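Local coordinates for uncharacterized HDOD domain protein (Geobacter sulfurreducens, PDB 3HC1), which is of unknown function but binds two iron ions in an HD-type site and is probably a metal-dependent phosphohydrolase or a regulatory relative of one, at residues R12-A16 with G190-V196; P30-I36 with I98-I103; A62-H66 with I79-R83; T118-H122 with L246-G250; A232-F236 with H264-I270. The contacts are given in a common frame with arbitrary orientation. Where two conformers were deposited one is given. Numbering follows the deposited sequence.

In an all-helical protein, distant segments are brought together by helices that return to one another, and this chain is a worked example. From the N terminus, helix 9-21 opens contact 1, whose loop closes only at 190-196. Nested inside it is contact 2, which pairs helix 31-39 with helix 82-108, and nested inside that is the short loop of contact 3, between helix 58-69 and the start of helix 82-108. Contact 4 crosses contact 1: it runs from helix 116-136 to the loop 246-250, and the two meet at the iron site. Contact 5 follows contact 1 and crosses contact 4, joining helix 229-243 to helix 266-273.

Contact 1 (R12-A16 with G190-V196). With FE (Fe (III) ion), chain B.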
# COMPACT_ATOMS: atom_id res chain seq x y z
N ARG A 12 17.01 -1.45 -15.30
CA ARG A 12 16.52 -1.86 -13.97
C ARG A 12 15.31 -2.79 -14.08
O ARG A 12 15.18 -3.71 -13.28
CB ARG A 12 16.19 -0.62 -13.12
CG ARG A 12 17.42 0.07 -12.56
CD ARG A 12 17.32 1.57 -12.64
NE ARG A 12 16.04 2.03 -12.11
CZ ARG A 12 15.33 3.06 -12.58
NH1 ARG A 12 15.75 3.78 -13.60
NH2 ARG A 12 14.17 3.36 -12.00
N LEU A 13 14.42 -2.56 -15.05
CA LEU A 13 13.26 -3.45 -15.24
C LEU A 13 13.72 -4.81 -15.77
O LEU A 13 13.26 -5.82 -15.27
CB LEU A 13 12.16 -2.83 -16.13
CG LEU A 13 11.31 -1.73 -15.50
CD1 LEU A 13 10.49 -1.02 -16.58
CD2 LEU A 13 10.38 -2.29 -14.42
N THR A 14 14.68 -4.83 -16.71
CA THR A 14 15.25 -6.11 -17.18
C THR A 14 15.88 -6.88 -16.04
O THR A 14 15.63 -8.05 -15.86
CB THR A 14 16.29 -5.89 -18.33
OG1 THR A 14 15.61 -5.40 -19.48
CG2 THR A 14 16.99 -7.15 -18.69
N LEU A 15 16.70 -6.19 -15.24
CA LEU A 15 17.34 -6.83 -14.07
C LEU A 15 16.27 -7.34 -13.09
O LEU A 15 16.41 -8.43 -12.55
CB LEU A 15 18.30 -5.85 -13.37
CG LEU A 15 19.62 -5.59 -14.07
CD1 LEU A 15 20.34 -4.43 -13.38
CD2 LEU A 15 20.49 -6.89 -14.10
N ALA A 16 15.22 -6.55 -12.88
CA ALA A 16 14.10 -7.00 -12.05
C ALA A 16 13.49 -8.30 -12.60
O ALA A 16 13.27 -9.25 -11.82
CB ALA A 16 12.99 -5.88 -11.87
N GLY A 190 21.46 -3.97 -8.58
CA GLY A 190 21.20 -3.10 -9.77
C GLY A 190 19.75 -2.79 -10.12
O GLY A 190 19.45 -2.28 -11.20
N THR A 191 18.83 -3.11 -9.22
CA THR A 191 17.40 -2.84 -9.41
C THR A 191 16.82 -2.77 -8.00
O THR A 191 17.50 -3.13 -7.05
CB THR A 191 16.71 -3.93 -10.27
OG1 THR A 191 15.40 -3.46 -10.64
CG2 THR A 191 16.56 -5.27 -9.52
N SER A 192 15.57 -2.33 -7.86
CA SER A 192 14.95 -2.27 -6.54
C SER A 192 13.56 -2.94 -6.48
O SER A 192 13.02 -3.41 -7.49
CB SER A 192 14.85 -0.80 -6.11
OG SER A 192 13.61 -0.23 -6.55
N HIS A 193 12.97 -2.92 -5.29
CA HIS A 193 11.61 -3.42 -5.10
C HIS A 193 10.56 -2.65 -5.92
O HIS A 193 9.45 -3.19 -6.14
CB HIS A 193 11.19 -3.42 -3.62
CG HIS A 193 11.06 -2.06 -3.04
ND1 HIS A 193 12.15 -1.26 -2.74
CD2 HIS A 193 9.96 -1.32 -2.75
CE1 HIS A 193 11.72 -0.11 -2.25
NE2 HIS A 193 10.40 -0.14 -2.22
N CYS A 194 10.87 -1.41 -6.32
CA CYS A 194 10.03 -0.66 -7.26
C CYS A 194 9.90 -1.40 -8.57
O CYS A 194 8.81 -1.68 -9.03
CB CYS A 194 10.57 0.72 -7.52
SG CYS A 194 10.63 1.78 -6.06
N GLU A 195 11.01 -1.79 -9.16
CA GLU A 195 10.99 -2.51 -10.42
C GLU A 195 10.53 -3.95 -10.33
O GLU A 195 9.76 -4.44 -11.18
CB GLU A 195 12.39 -2.44 -11.03
CG GLU A 195 12.76 -1.02 -11.38
CD GLU A 195 13.48 -0.28 -10.26
OE1 GLU A 195 13.58 -0.76 -9.12
OE2 GLU A 195 13.93 0.80 -10.55
N VAL A 196 11.00 -4.64 -9.28
CA VAL A 196 10.51 -5.97 -9.01
C VAL A 196 9.03 -5.95 -8.75
O VAL A 196 8.33 -6.81 -9.26
CB VAL A 196 11.26 -6.63 -7.79
CG1 VAL A 196 10.70 -8.03 -7.39
CG2 VAL A 196 12.73 -6.80 -8.18
FE FE B . 9.00 1.26 -1.06
O HOH W 1 7.97 2.49 -0.05
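A capping box at the start of a metal-bearing helix is the centre of this contact, and it shows how one acidic side chain can serve both a helix end and a neighbouring helix. Ser192 is the N-cap of helix 193-203: its OG accepts from Cys194 N at 3.0 Å, while Glu195 OE1 returns to the cap and accepts from Ser192 N at 2.8 Å. Ser192 OG also donates to Glu195 OE1 at 2.6 Å. The second carboxylate oxygen faces helix 9-21, where Arg12 NE and Arg12 NH2 reach Glu195 OE2 at 2.9 and 3.0 Å in a salt bridge. Just before the cap, Thr191 OG1 donates to Arg12 O at 2.7 Å, although that carbonyl already accepts from Ala16 N within its own helix. Close packing completes the join: Ala16 CB lies 3.6 Å from Glu195 CB and 3.8 Å from Val196 CG2. Gly190 turns the chain with positive phi and brings its O to 3.2 Å from Leu15 CD1; a beta carbon there would clash with that methyl. His193, pointing away from helix 9-21, binds iron through NE2 at 2.3 Å, alongside Asp153, His217, His218 and Glu249. The N-terminal helix covers the first turn of helix 193-203, whose His193 and Val196 also touch helix 154-162.

Contact 2 (P30-I36 with I98-I103); sequences PDIVLRI and IFTCAI
This is a buried, apolar helix-helix contact within the HDOD region, where helix 31-39 packs against the C-terminal half of the long helix 82-108. Pro30, with phi/psi of -46/149°, is the N-cap residue of the first helix, and residues 31-36 and 98-103 are helical. The two short axes approach to 9.3 Å and run roughly antiparallel, at 147° (signed crossing angle -147°). Val33 and Phe99 set the register, their CA atoms 5.6 Å apart. Val33, in the t rotamer, places CG1 3.5 Å from Phe99 CE1 and 3.7 Å from Ile103 CD1 (chi1 t, chi2 p), while Val33 CG2 lies 3.7 Å from Ala102 CB. The small Ala102 points toward the first helix; Ile32 CG2 lies 3.8 Å and Pro30 CG 4.4 Å from Ala102 CB. One turn earlier, Ile98 CG2 meets Ile32 CD1 at 3.6 Å and Ile36 CD1 at 3.5 Å, with Ile32 t/t and both Ile36 and Ile98 m/t. Phe99, with chi1 near 180° and chi2 near 86°, swings its ring alongside Val33 and Ile36 and also touches Val147 and Leu150 of helix 142-150. Ile98 touches Val64 of helix 58-69 and Val50 of helix 47-54. With branched aliphatic side chains, a proline, an alanine and a phenyl ring, and no polar pair between the segments, the fit rests on shape and the exclusion of water rather than on directional bonds.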
# COMPACT_ATOMS: atom_id res chain seq x y z
N PRO A 30 -5.07 -14.03 -4.64
CA PRO A 30 -6.43 -14.57 -4.91
C PRO A 30 -7.15 -13.93 -6.08
O PRO A 30 -6.95 -12.72 -6.36
CB PRO A 30 -7.19 -14.21 -3.62
CG PRO A 30 -6.15 -14.26 -2.57
CD PRO A 30 -4.84 -13.87 -3.19
N ASP A 31 -8.00 -14.70 -6.76
CA ASP A 31 -8.82 -14.12 -7.82
C ASP A 31 -9.67 -12.96 -7.33
O ASP A 31 -9.96 -12.01 -8.10
CB ASP A 31 -9.72 -15.17 -8.49
CG ASP A 31 -8.91 -16.17 -9.27
OD1 ASP A 31 -8.29 -17.06 -8.64
OD2 ASP A 31 -8.86 -16.04 -10.51
N ILE A 32 -10.06 -13.01 -6.06
CA ILE A 32 -10.94 -11.95 -5.51
C ILE A 32 -10.21 -10.58 -5.47
O ILE A 32 -10.82 -9.52 -5.67
CB ILE A 32 -11.57 -12.34 -4.13
CG1 ILE A 32 -12.78 -11.42 -3.82
CG2 ILE A 32 -10.55 -12.36 -3.03
CD1 ILE A 32 -13.75 -11.98 -2.78
N VAL A 33 -8.91 -10.64 -5.22
CA VAL A 33 -8.04 -9.45 -5.20
C VAL A 33 -7.94 -8.87 -6.61
O VAL A 33 -8.23 -7.69 -6.81
CB VAL A 33 -6.67 -9.79 -4.51
CG1 VAL A 33 -5.64 -8.70 -4.73
CG2 VAL A 33 -6.85 -9.97 -3.05
N LEU A 34 -7.64 -9.70 -7.60
CA LEU A 34 -7.65 -9.25 -9.01
C LEU A 34 -9.06 -8.81 -9.46
O LEU A 34 -9.20 -7.78 -10.15
CB LEU A 34 -7.05 -10.34 -9.97
CG LEU A 34 -6.92 -10.04 -11.50
CD1 LEU A 34 -5.71 -9.14 -11.85
CD2 LEU A 34 -6.86 -11.32 -12.38
N ARG A 35 -10.10 -9.52 -9.05
CA ARG A 35 -11.48 -9.15 -9.44
C ARG A 35 -11.82 -7.77 -8.88
O ARG A 35 -12.24 -6.87 -9.63
CB ARG A 35 -12.50 -10.20 -8.97
CG ARG A 35 -13.97 -9.91 -9.39
N ILE A 36 -11.60 -7.59 -7.58
CA ILE A 36 -11.86 -6.31 -6.90
C ILE A 36 -11.01 -5.19 -7.49
O ILE A 36 -11.53 -4.16 -7.87
CB ILE A 36 -11.67 -6.40 -5.35
CG1 ILE A 36 -12.85 -7.16 -4.73
CG2 ILE A 36 -11.66 -4.99 -4.73
CD1 ILE A 36 -12.65 -7.50 -3.28
N ILE A 98 -12.76 -6.50 2.08
CA ILE A 98 -12.50 -7.82 1.45
C ILE A 98 -11.06 -7.87 0.85
O ILE A 98 -10.30 -8.83 1.08
CB ILE A 98 -13.57 -8.17 0.37
CG1 ILE A 98 -14.95 -8.40 1.04
CG2 ILE A 98 -13.17 -9.44 -0.36
CD1 ILE A 98 -16.08 -8.69 0.07
N PHE A 99 -10.73 -6.83 0.11
CA PHE A 99 -9.41 -6.72 -0.47
C PHE A 99 -8.33 -6.89 0.61
O PHE A 99 -7.40 -7.66 0.44
CB PHE A 99 -9.26 -5.37 -1.17
CG PHE A 99 -7.93 -5.20 -1.81
CD1 PHE A 99 -7.71 -5.66 -3.10
CD2 PHE A 99 -6.90 -4.57 -1.14
CE1 PHE A 99 -6.48 -5.50 -3.70
CE2 PHE A 99 -5.65 -4.42 -1.74
CZ PHE A 99 -5.46 -4.89 -3.02
N THR A 100 -8.50 -6.18 1.72
CA THR A 100 -7.56 -6.19 2.85
C THR A 100 -7.45 -7.56 3.49
O THR A 100 -6.36 -8.03 3.80
CB THR A 100 -8.00 -5.10 3.88
OG1 THR A 100 -7.99 -3.83 3.21
CG2 THR A 100 -7.10 -5.05 5.10
N CYS A 101 -8.61 -8.20 3.70
CA CYS A 101 -8.64 -9.47 4.40
C CYS A 101 -8.15 -10.60 3.56
O CYS A 101 -7.71 -11.57 4.11
CB CYS A 101 -10.04 -9.79 4.92
SG CYS A 101 -10.49 -8.61 6.19
N ALA A 102 -8.18 -10.43 2.24
CA ALA A 102 -7.65 -11.45 1.32
C ALA A 102 -6.17 -11.21 1.05
O ALA A 102 -5.42 -12.16 0.98
CB ALA A 102 -8.43 -11.46 -0.03
N ILE A 103 -5.76 -9.96 0.90
CA ILE A 103 -4.37 -9.68 0.56
C ILE A 103 -3.43 -10.03 1.77
O ILE A 103 -2.23 -10.23 1.59
CB ILE A 103 -4.21 -8.24 0.08
CG1 ILE A 103 -2.91 -8.06 -0.75
CG2 ILE A 103 -4.27 -7.24 1.21
CD1 ILE A 103 -3.06 -8.55 -2.15

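Contact 3 (A62-H66 with I79-R83); sequences ARVVH and ISSIR
Val65 lies against the turn formed by residues 79-82, and its two methyl groups cover successive parts of that backbone. In the t rotamer it brings CG1 to 3.2 Å from Ser80 O and 3.7 Å from Ile79 O, and CG2 to 3.8 Å from Ser81 C and 3.6 Å from Ile82 N. Val65 and Ile82 give the closest CA atoms, 5.8 Å apart. Residues 62-66 are helical; Ile79 (phi/psi -101/115°), Ser80 (-122/-36°) and Ser81 (-108/164°) are extended or turned, and the helical angles begin at Ile82. The principle here is a helix packing on the N-terminal end of another that follows soon after it in the chain: helix 58-69 meets the entry to helix 82-108, with Ser81 as the N-cap residue, its OG bonded to Asp84 N. Ile82, with chi1 t and chi2 p, extends CD1 to 3.7 Å from Val64 CG1 and 4.2 Å from Val65 CG2. Ile79 CG2 lies 4.2 Å from Val65 CG1, while the end of its side chain leads away to Ala85 and Tyr88.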
# COMPACT_ATOMS: atom_id res chain seq x y z
N ALA A 62 -15.16 -14.28 8.45
CA ALA A 62 -14.85 -13.86 9.82
C ALA A 62 -13.81 -12.73 9.89
O ALA A 62 -13.89 -11.85 10.76
CB ALA A 62 -14.38 -15.07 10.64
N ARG A 63 -12.83 -12.75 8.99
CA ARG A 63 -11.86 -11.67 8.92
C ARG A 63 -12.56 -10.38 8.57
O ARG A 63 -12.32 -9.36 9.23
CB ARG A 63 -10.76 -11.95 7.89
CG ARG A 63 -9.65 -12.91 8.34
CD ARG A 63 -8.67 -13.05 7.21
NE ARG A 63 -7.87 -14.26 7.26
CZ ARG A 63 -7.03 -14.63 6.29
NH1 ARG A 63 -6.88 -13.89 5.19
NH2 ARG A 63 -6.34 -15.75 6.40
N VAL A 64 -13.45 -10.42 7.57
CA VAL A 64 -14.15 -9.22 7.11
C VAL A 64 -15.05 -8.64 8.21
O VAL A 64 -15.02 -7.43 8.48
CB VAL A 64 -14.96 -9.47 5.83
CG1 VAL A 64 -15.90 -8.30 5.53
CG2 VAL A 64 -14.02 -9.75 4.67
N VAL A 65 -15.81 -9.50 8.88
CA VAL A 65 -16.64 -9.05 10.03
C VAL A 65 -15.77 -8.35 11.12
O VAL A 65 -16.16 -7.31 11.65
CB VAL A 65 -17.48 -10.21 10.59
CG1 VAL A 65 -18.34 -9.75 11.75
CG2 VAL A 65 -18.33 -10.78 9.49
N HIS A 66 -14.58 -8.90 11.38
CA HIS A 66 -13.65 -8.29 12.34
C HIS A 66 -13.18 -6.88 11.93
O HIS A 66 -13.23 -5.94 12.71
CB HIS A 66 -12.45 -9.22 12.59
CG HIS A 66 -11.42 -8.66 13.51
ND1 HIS A 66 -11.50 -8.76 14.88
CD2 HIS A 66 -10.27 -7.99 13.25
CE1 HIS A 66 -10.45 -8.18 15.43
NE2 HIS A 66 -9.70 -7.69 14.47
N ILE A 79 -20.97 -4.64 14.37
CA ILE A 79 -21.00 -5.51 13.20
C ILE A 79 -20.63 -6.91 13.63
O ILE A 79 -19.52 -7.15 14.08
CB ILE A 79 -20.00 -5.03 12.14
CG1 ILE A 79 -20.30 -3.59 11.74
CG2 ILE A 79 -19.99 -5.95 10.94
CD1 ILE A 79 -21.69 -3.36 11.25
N SER A 80 -21.58 -7.83 13.51
CA SER A 80 -21.44 -9.20 14.02
C SER A 80 -21.60 -10.24 12.93
O SER A 80 -20.93 -11.27 12.96
CB SER A 80 -22.45 -9.43 15.13
OG SER A 80 -23.42 -8.39 15.18
N SER A 81 -22.48 -9.98 11.98
CA SER A 81 -22.58 -10.78 10.77
C SER A 81 -22.04 -10.01 9.56
O SER A 81 -21.86 -8.79 9.59
CB SER A 81 -24.04 -11.15 10.50
OG SER A 81 -24.83 -9.99 10.30
N ILE A 82 -21.80 -10.77 8.50
CA ILE A 82 -21.54 -10.24 7.18
C ILE A 82 -22.73 -9.42 6.62
O ILE A 82 -22.54 -8.41 5.90
CB ILE A 82 -21.14 -11.38 6.24
CG1 ILE A 82 -20.43 -10.82 5.02
CG2 ILE A 82 -22.35 -12.31 5.92
CD1 ILE A 82 -19.06 -10.19 5.38
N ARG A 83 -23.95 -9.84 6.95
CA ARG A 83 -25.13 -9.07 6.57
C ARG A 83 -25.06 -7.64 7.16
O ARG A 83 -25.33 -6.65 6.45
CB ARG A 83 -26.40 -9.84 6.99
CG ARG A 83 -27.72 -9.15 6.63
CD ARG A 83 -27.76 -8.65 5.19
NE ARG A 83 -29.09 -8.21 4.77
CZ ARG A 83 -29.34 -7.49 3.67
NH1 ARG A 83 -28.34 -7.12 2.87
NH2 ARG A 83 -30.59 -7.14 3.38

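Contact 4 (T118-H122 with L246-G250); sequences TLWAH and LGFEG. With FE (Fe (III) ion), chain C; FE (Fe (III) ion), chain B.
One carboxylate spans two metals here: Glu249 (chi1 m, chi2 t, chi3 -74°) binds the chain C iron through OE1 and the chain B iron through OE2, each at 2.2 Å. Water 1 also bridges the pair, 2.0 Å from the first and 1.9 Å from the second. His122 (chi1 t, chi2 65°), on helix 116-136, joins the chain C iron through NE2 at 2.2 Å, so helix and loop meet at a shared ion. The far side of the imidazole is held by the loop: His122 ND1 donates to Leu246 O at 2.8 Å with an N-H...O angle of 165°, a second-sphere bond consistent with orienting the ligand. Residues 118-122 are helical, whereas 246-250 have no regular structure; His122 and Gly247 have CA atoms 5.0 Å apart. Gly247 is extended (-165/-174°), and Phe248 (-150/-11°, chi1 p) turns its ring back to the helix. Its edge points at the face of His122 in an offset edge-to-face pair, centroids 5.4 Å apart and planes at 88°. Leu119 CD1 sits 4.0 Å from the Phe248 ring centroid in a CH-pi contact, and Thr118 CG2 packs 3.5 Å from Phe248 CB. Asp153, like Glu249, binds both irons; His152 and Asp238 complete the chain C site, and His193, His217 and His218 the other. This is a dinuclear HD-type site, with the H...HD...D ligands of the HD superfamily supplemented by a bridging glutamate.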
# COMPACT_ATOMS: atom_id res chain seq x y z
N THR A 118 6.35 -6.35 10.08
CA THR A 118 6.97 -5.08 9.68
C THR A 118 6.43 -4.58 8.32
O THR A 118 6.04 -3.42 8.15
CB THR A 118 8.52 -5.28 9.67
OG1 THR A 118 8.90 -5.61 11.00
CG2 THR A 118 9.32 -4.01 9.26
N LEU A 119 6.41 -5.50 7.36
CA LEU A 119 5.98 -5.16 6.02
C LEU A 119 4.48 -4.91 5.98
O LEU A 119 4.04 -3.99 5.32
CB LEU A 119 6.43 -6.23 5.01
CG LEU A 119 7.87 -6.01 4.50
CD1 LEU A 119 8.93 -5.98 5.62
CD2 LEU A 119 8.24 -7.05 3.46
N TRP A 120 3.71 -5.74 6.67
CA TRP A 120 2.28 -5.55 6.72
C TRP A 120 1.84 -4.23 7.38
O TRP A 120 1.05 -3.47 6.81
CB TRP A 120 1.61 -6.76 7.41
CG TRP A 120 0.15 -6.57 7.68
CD1 TRP A 120 -0.46 -6.42 8.90
CD2 TRP A 120 -0.90 -6.57 6.71
NE1 TRP A 120 -1.82 -6.31 8.73
CE2 TRP A 120 -2.12 -6.38 7.39
CE3 TRP A 120 -0.92 -6.66 5.31
CZ2 TRP A 120 -3.35 -6.30 6.72
CZ3 TRP A 120 -2.12 -6.59 4.65
CH2 TRP A 120 -3.34 -6.43 5.37
N ALA A 121 2.35 -3.98 8.57
CA ALA A 121 1.99 -2.78 9.31
C ALA A 121 2.29 -1.51 8.50
O ALA A 121 1.47 -0.59 8.40
CB ALA A 121 2.72 -2.74 10.74
N HIS A 122 3.47 -1.48 7.89
CA HIS A 122 3.86 -0.34 7.05
C HIS A 122 2.93 -0.18 5.82
O HIS A 122 2.53 0.94 5.46
CB HIS A 122 5.31 -0.54 6.56
CG HIS A 122 5.71 0.42 5.48
ND1 HIS A 122 5.81 1.78 5.70
CD2 HIS A 122 5.97 0.23 4.17
CE1 HIS A 122 6.19 2.37 4.59
NE2 HIS A 122 6.28 1.46 3.63
N LEU A 246 6.21 4.34 11.25
CA LEU A 246 5.33 3.32 10.69
C LEU A 246 6.00 2.75 9.40
O LEU A 246 5.40 2.67 8.34
CB LEU A 246 3.94 3.91 10.46
CG LEU A 246 2.73 3.04 10.06
CD1 LEU A 246 2.70 1.76 10.87
CD2 LEU A 246 1.46 3.87 10.19
N GLY A 247 7.28 2.43 9.52
CA GLY A 247 8.05 1.95 8.37
C GLY A 247 9.36 1.29 8.71
O GLY A 247 9.70 1.03 9.90
N PHE A 248 10.11 0.99 7.66
CA PHE A 248 11.36 0.24 7.85
C PHE A 248 12.40 0.56 6.81
O PHE A 248 13.50 0.07 6.90
CB PHE A 248 11.08 -1.30 7.80
CG PHE A 248 10.57 -1.78 6.45
CD1 PHE A 248 9.25 -1.64 6.13
CD2 PHE A 248 11.46 -2.31 5.49
CE1 PHE A 248 8.76 -2.03 4.84
CE2 PHE A 248 10.99 -2.70 4.24
CZ PHE A 248 9.64 -2.57 3.91
N GLU A 249 12.03 1.27 5.74
CA GLU A 249 12.89 1.34 4.58
C GLU A 249 13.99 2.36 4.76
O GLU A 249 14.91 2.40 3.97
CB GLU A 249 12.07 1.65 3.31
CG GLU A 249 11.13 0.51 2.93
CD GLU A 249 10.03 1.00 2.05
OE1 GLU A 249 9.14 1.67 2.57
OE2 GLU A 249 10.10 0.77 0.84
N GLY A 250 13.91 3.21 5.78
CA GLY A 250 14.98 4.17 6.10
C GLY A 250 14.84 5.48 5.34
O GLY A 250 14.03 5.61 4.43
FE FE C . 7.12 1.82 1.62
FE FE B . 9.00 1.26 -1.06
O HOH W 1 7.97 2.49 -0.05

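Contact 5 (A232-F236 with H264-I270); sequences AMVAF and HPSWGVI
Phe236, with chi1 near 180° and chi2 of -83°, stands between two aromatic partners. Its edge meets the face of His264 (centroids 5.2 Å, planes at 77°; Phe236 CD2 to His264 CG 3.6 Å), and its own face receives the edge of Trp267, whose six-membered ring has its centroid 4.8 Å away with planes at 53°. His264 takes chi1 t and chi2 -79°, which lets ND1 accept from Ser266 N at 3.0 Å, capping the incoming helix; Trp267 takes chi1 m and chi2 119°, its NE1 hydrogen-bonded to Leu261 O. This aromatic cluster joins helix 229-243, which carries the iron ligand Asp238, to helix 266-273. The axes of 232-236 and 266-270 run almost antiparallel, at 163° (signed -163°); their closest approach is 9.2 Å. Ser266, chi1 m, donates from OG to Ala232 O at 2.7 Å, the two CA atoms 4.7 Å apart. Ala232 CB touches Val269 CG1 (chi1 t) at 3.6 Å, and selenomethionine Met233, m/t, sets CG 3.7 Å from Ile270 CD1 (m/t).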
# COMPACT_ATOMS: atom_id res chain seq x y z
N ALA A 232 1.19 10.16 -6.36
CA ALA A 232 1.58 11.25 -5.51
C ALA A 232 1.09 11.01 -4.06
O ALA A 232 1.87 11.21 -3.12
CB ALA A 232 1.07 12.58 -6.08
N MSE A 233 -0.16 10.52 -3.92
CA MSE A 233 -0.75 10.22 -2.62
C MSE A 233 -0.01 9.13 -1.86
O MSE A 233 0.27 9.25 -0.64
CB MSE A 233 -2.29 9.91 -2.76
CG MSE A 233 -3.04 11.26 -2.99
SE MSE A 233 -4.80 10.88 -3.61
CE MSE A 233 -4.98 12.64 -4.41
N VAL A 234 0.32 8.08 -2.59
CA VAL A 234 1.00 6.91 -1.98
C VAL A 234 2.45 7.27 -1.71
O VAL A 234 3.00 6.86 -0.66
CB VAL A 234 0.86 5.66 -2.87
CG1 VAL A 234 1.84 4.46 -2.44
CG2 VAL A 234 -0.64 5.22 -2.97
N ALA A 235 3.11 8.01 -2.62
CA ALA A 235 4.51 8.41 -2.34
C ALA A 235 4.56 9.25 -1.09
O ALA A 235 5.45 9.04 -0.26
CB ALA A 235 5.19 9.20 -3.49
N PHE A 236 3.63 10.22 -0.95
CA PHE A 236 3.58 11.03 0.28
C PHE A 236 3.34 10.16 1.51
O PHE A 236 4.07 10.24 2.52
CB PHE A 236 2.56 12.19 0.23
CG PHE A 236 2.48 12.95 1.49
CD1 PHE A 236 1.71 12.51 2.53
CD2 PHE A 236 3.29 14.07 1.68
CE1 PHE A 236 1.68 13.16 3.71
CE2 PHE A 236 3.27 14.73 2.88
CZ PHE A 236 2.47 14.28 3.89
N HIS A 264 6.40 18.89 0.53
CA HIS A 264 6.57 17.68 -0.29
C HIS A 264 6.05 17.89 -1.74
O HIS A 264 5.01 18.52 -1.93
CB HIS A 264 5.85 16.52 0.36
CG HIS A 264 6.22 15.16 -0.20
ND1 HIS A 264 5.72 14.67 -1.38
CD2 HIS A 264 6.96 14.16 0.34
CE1 HIS A 264 6.19 13.45 -1.59
NE2 HIS A 264 6.95 13.11 -0.56
N PRO A 265 6.78 17.37 -2.74
CA PRO A 265 6.38 17.59 -4.14
C PRO A 265 5.04 16.98 -4.54
O PRO A 265 4.47 17.40 -5.57
CB PRO A 265 7.54 16.94 -4.93
CG PRO A 265 8.30 16.14 -3.98
CD PRO A 265 8.12 16.76 -2.65
N SER A 266 4.53 16.03 -3.77
CA SER A 266 3.26 15.41 -4.09
C SER A 266 2.11 16.42 -4.07
O SER A 266 1.17 16.25 -4.80
CB SER A 266 2.92 14.27 -3.15
OG SER A 266 3.69 13.13 -3.42
N TRP A 267 2.20 17.44 -3.21
CA TRP A 267 1.10 18.39 -3.06
C TRP A 267 0.86 19.12 -4.37
O TRP A 267 -0.27 19.20 -4.79
CB TRP A 267 1.32 19.37 -1.90
CG TRP A 267 1.41 18.73 -0.62
CD1 TRP A 267 2.48 18.75 0.23
CD2 TRP A 267 0.43 17.88 -0.02
NE1 TRP A 267 2.21 17.98 1.34
CE2 TRP A 267 0.95 17.44 1.21
CE3 TRP A 267 -0.88 17.50 -0.37
CZ2 TRP A 267 0.22 16.61 2.09
CZ3 TRP A 267 -1.58 16.67 0.47
CH2 TRP A 267 -1.04 16.22 1.69
N GLY A 268 1.92 19.62 -5.02
CA GLY A 268 1.81 20.17 -6.36
C GLY A 268 1.30 19.20 -7.42
O GLY A 268 0.53 19.58 -8.32
N VAL A 269 1.67 17.93 -7.32
CA VAL A 269 1.26 16.94 -8.31
C VAL A 269 -0.24 16.68 -8.21
O VAL A 269 -0.98 16.62 -9.24
CB VAL A 269 2.14 15.65 -8.20
CG1 VAL A 269 1.58 14.50 -9.06
CG2 VAL A 269 3.57 16.02 -8.66
N ILE A 270 -0.72 16.64 -6.97
CA ILE A 270 -2.15 16.45 -6.68
C ILE A 270 -2.92 17.66 -7.24
O ILE A 270 -3.89 17.45 -7.95
CB ILE A 270 -2.43 16.26 -5.18
CG1 ILE A 270 -1.82 14.95 -4.71
CG2 ILE A 270 -3.95 16.26 -4.88
CD1 ILE A 270 -1.74 14.76 -3.22
O HOH W 2 7.76 10.47 -1.35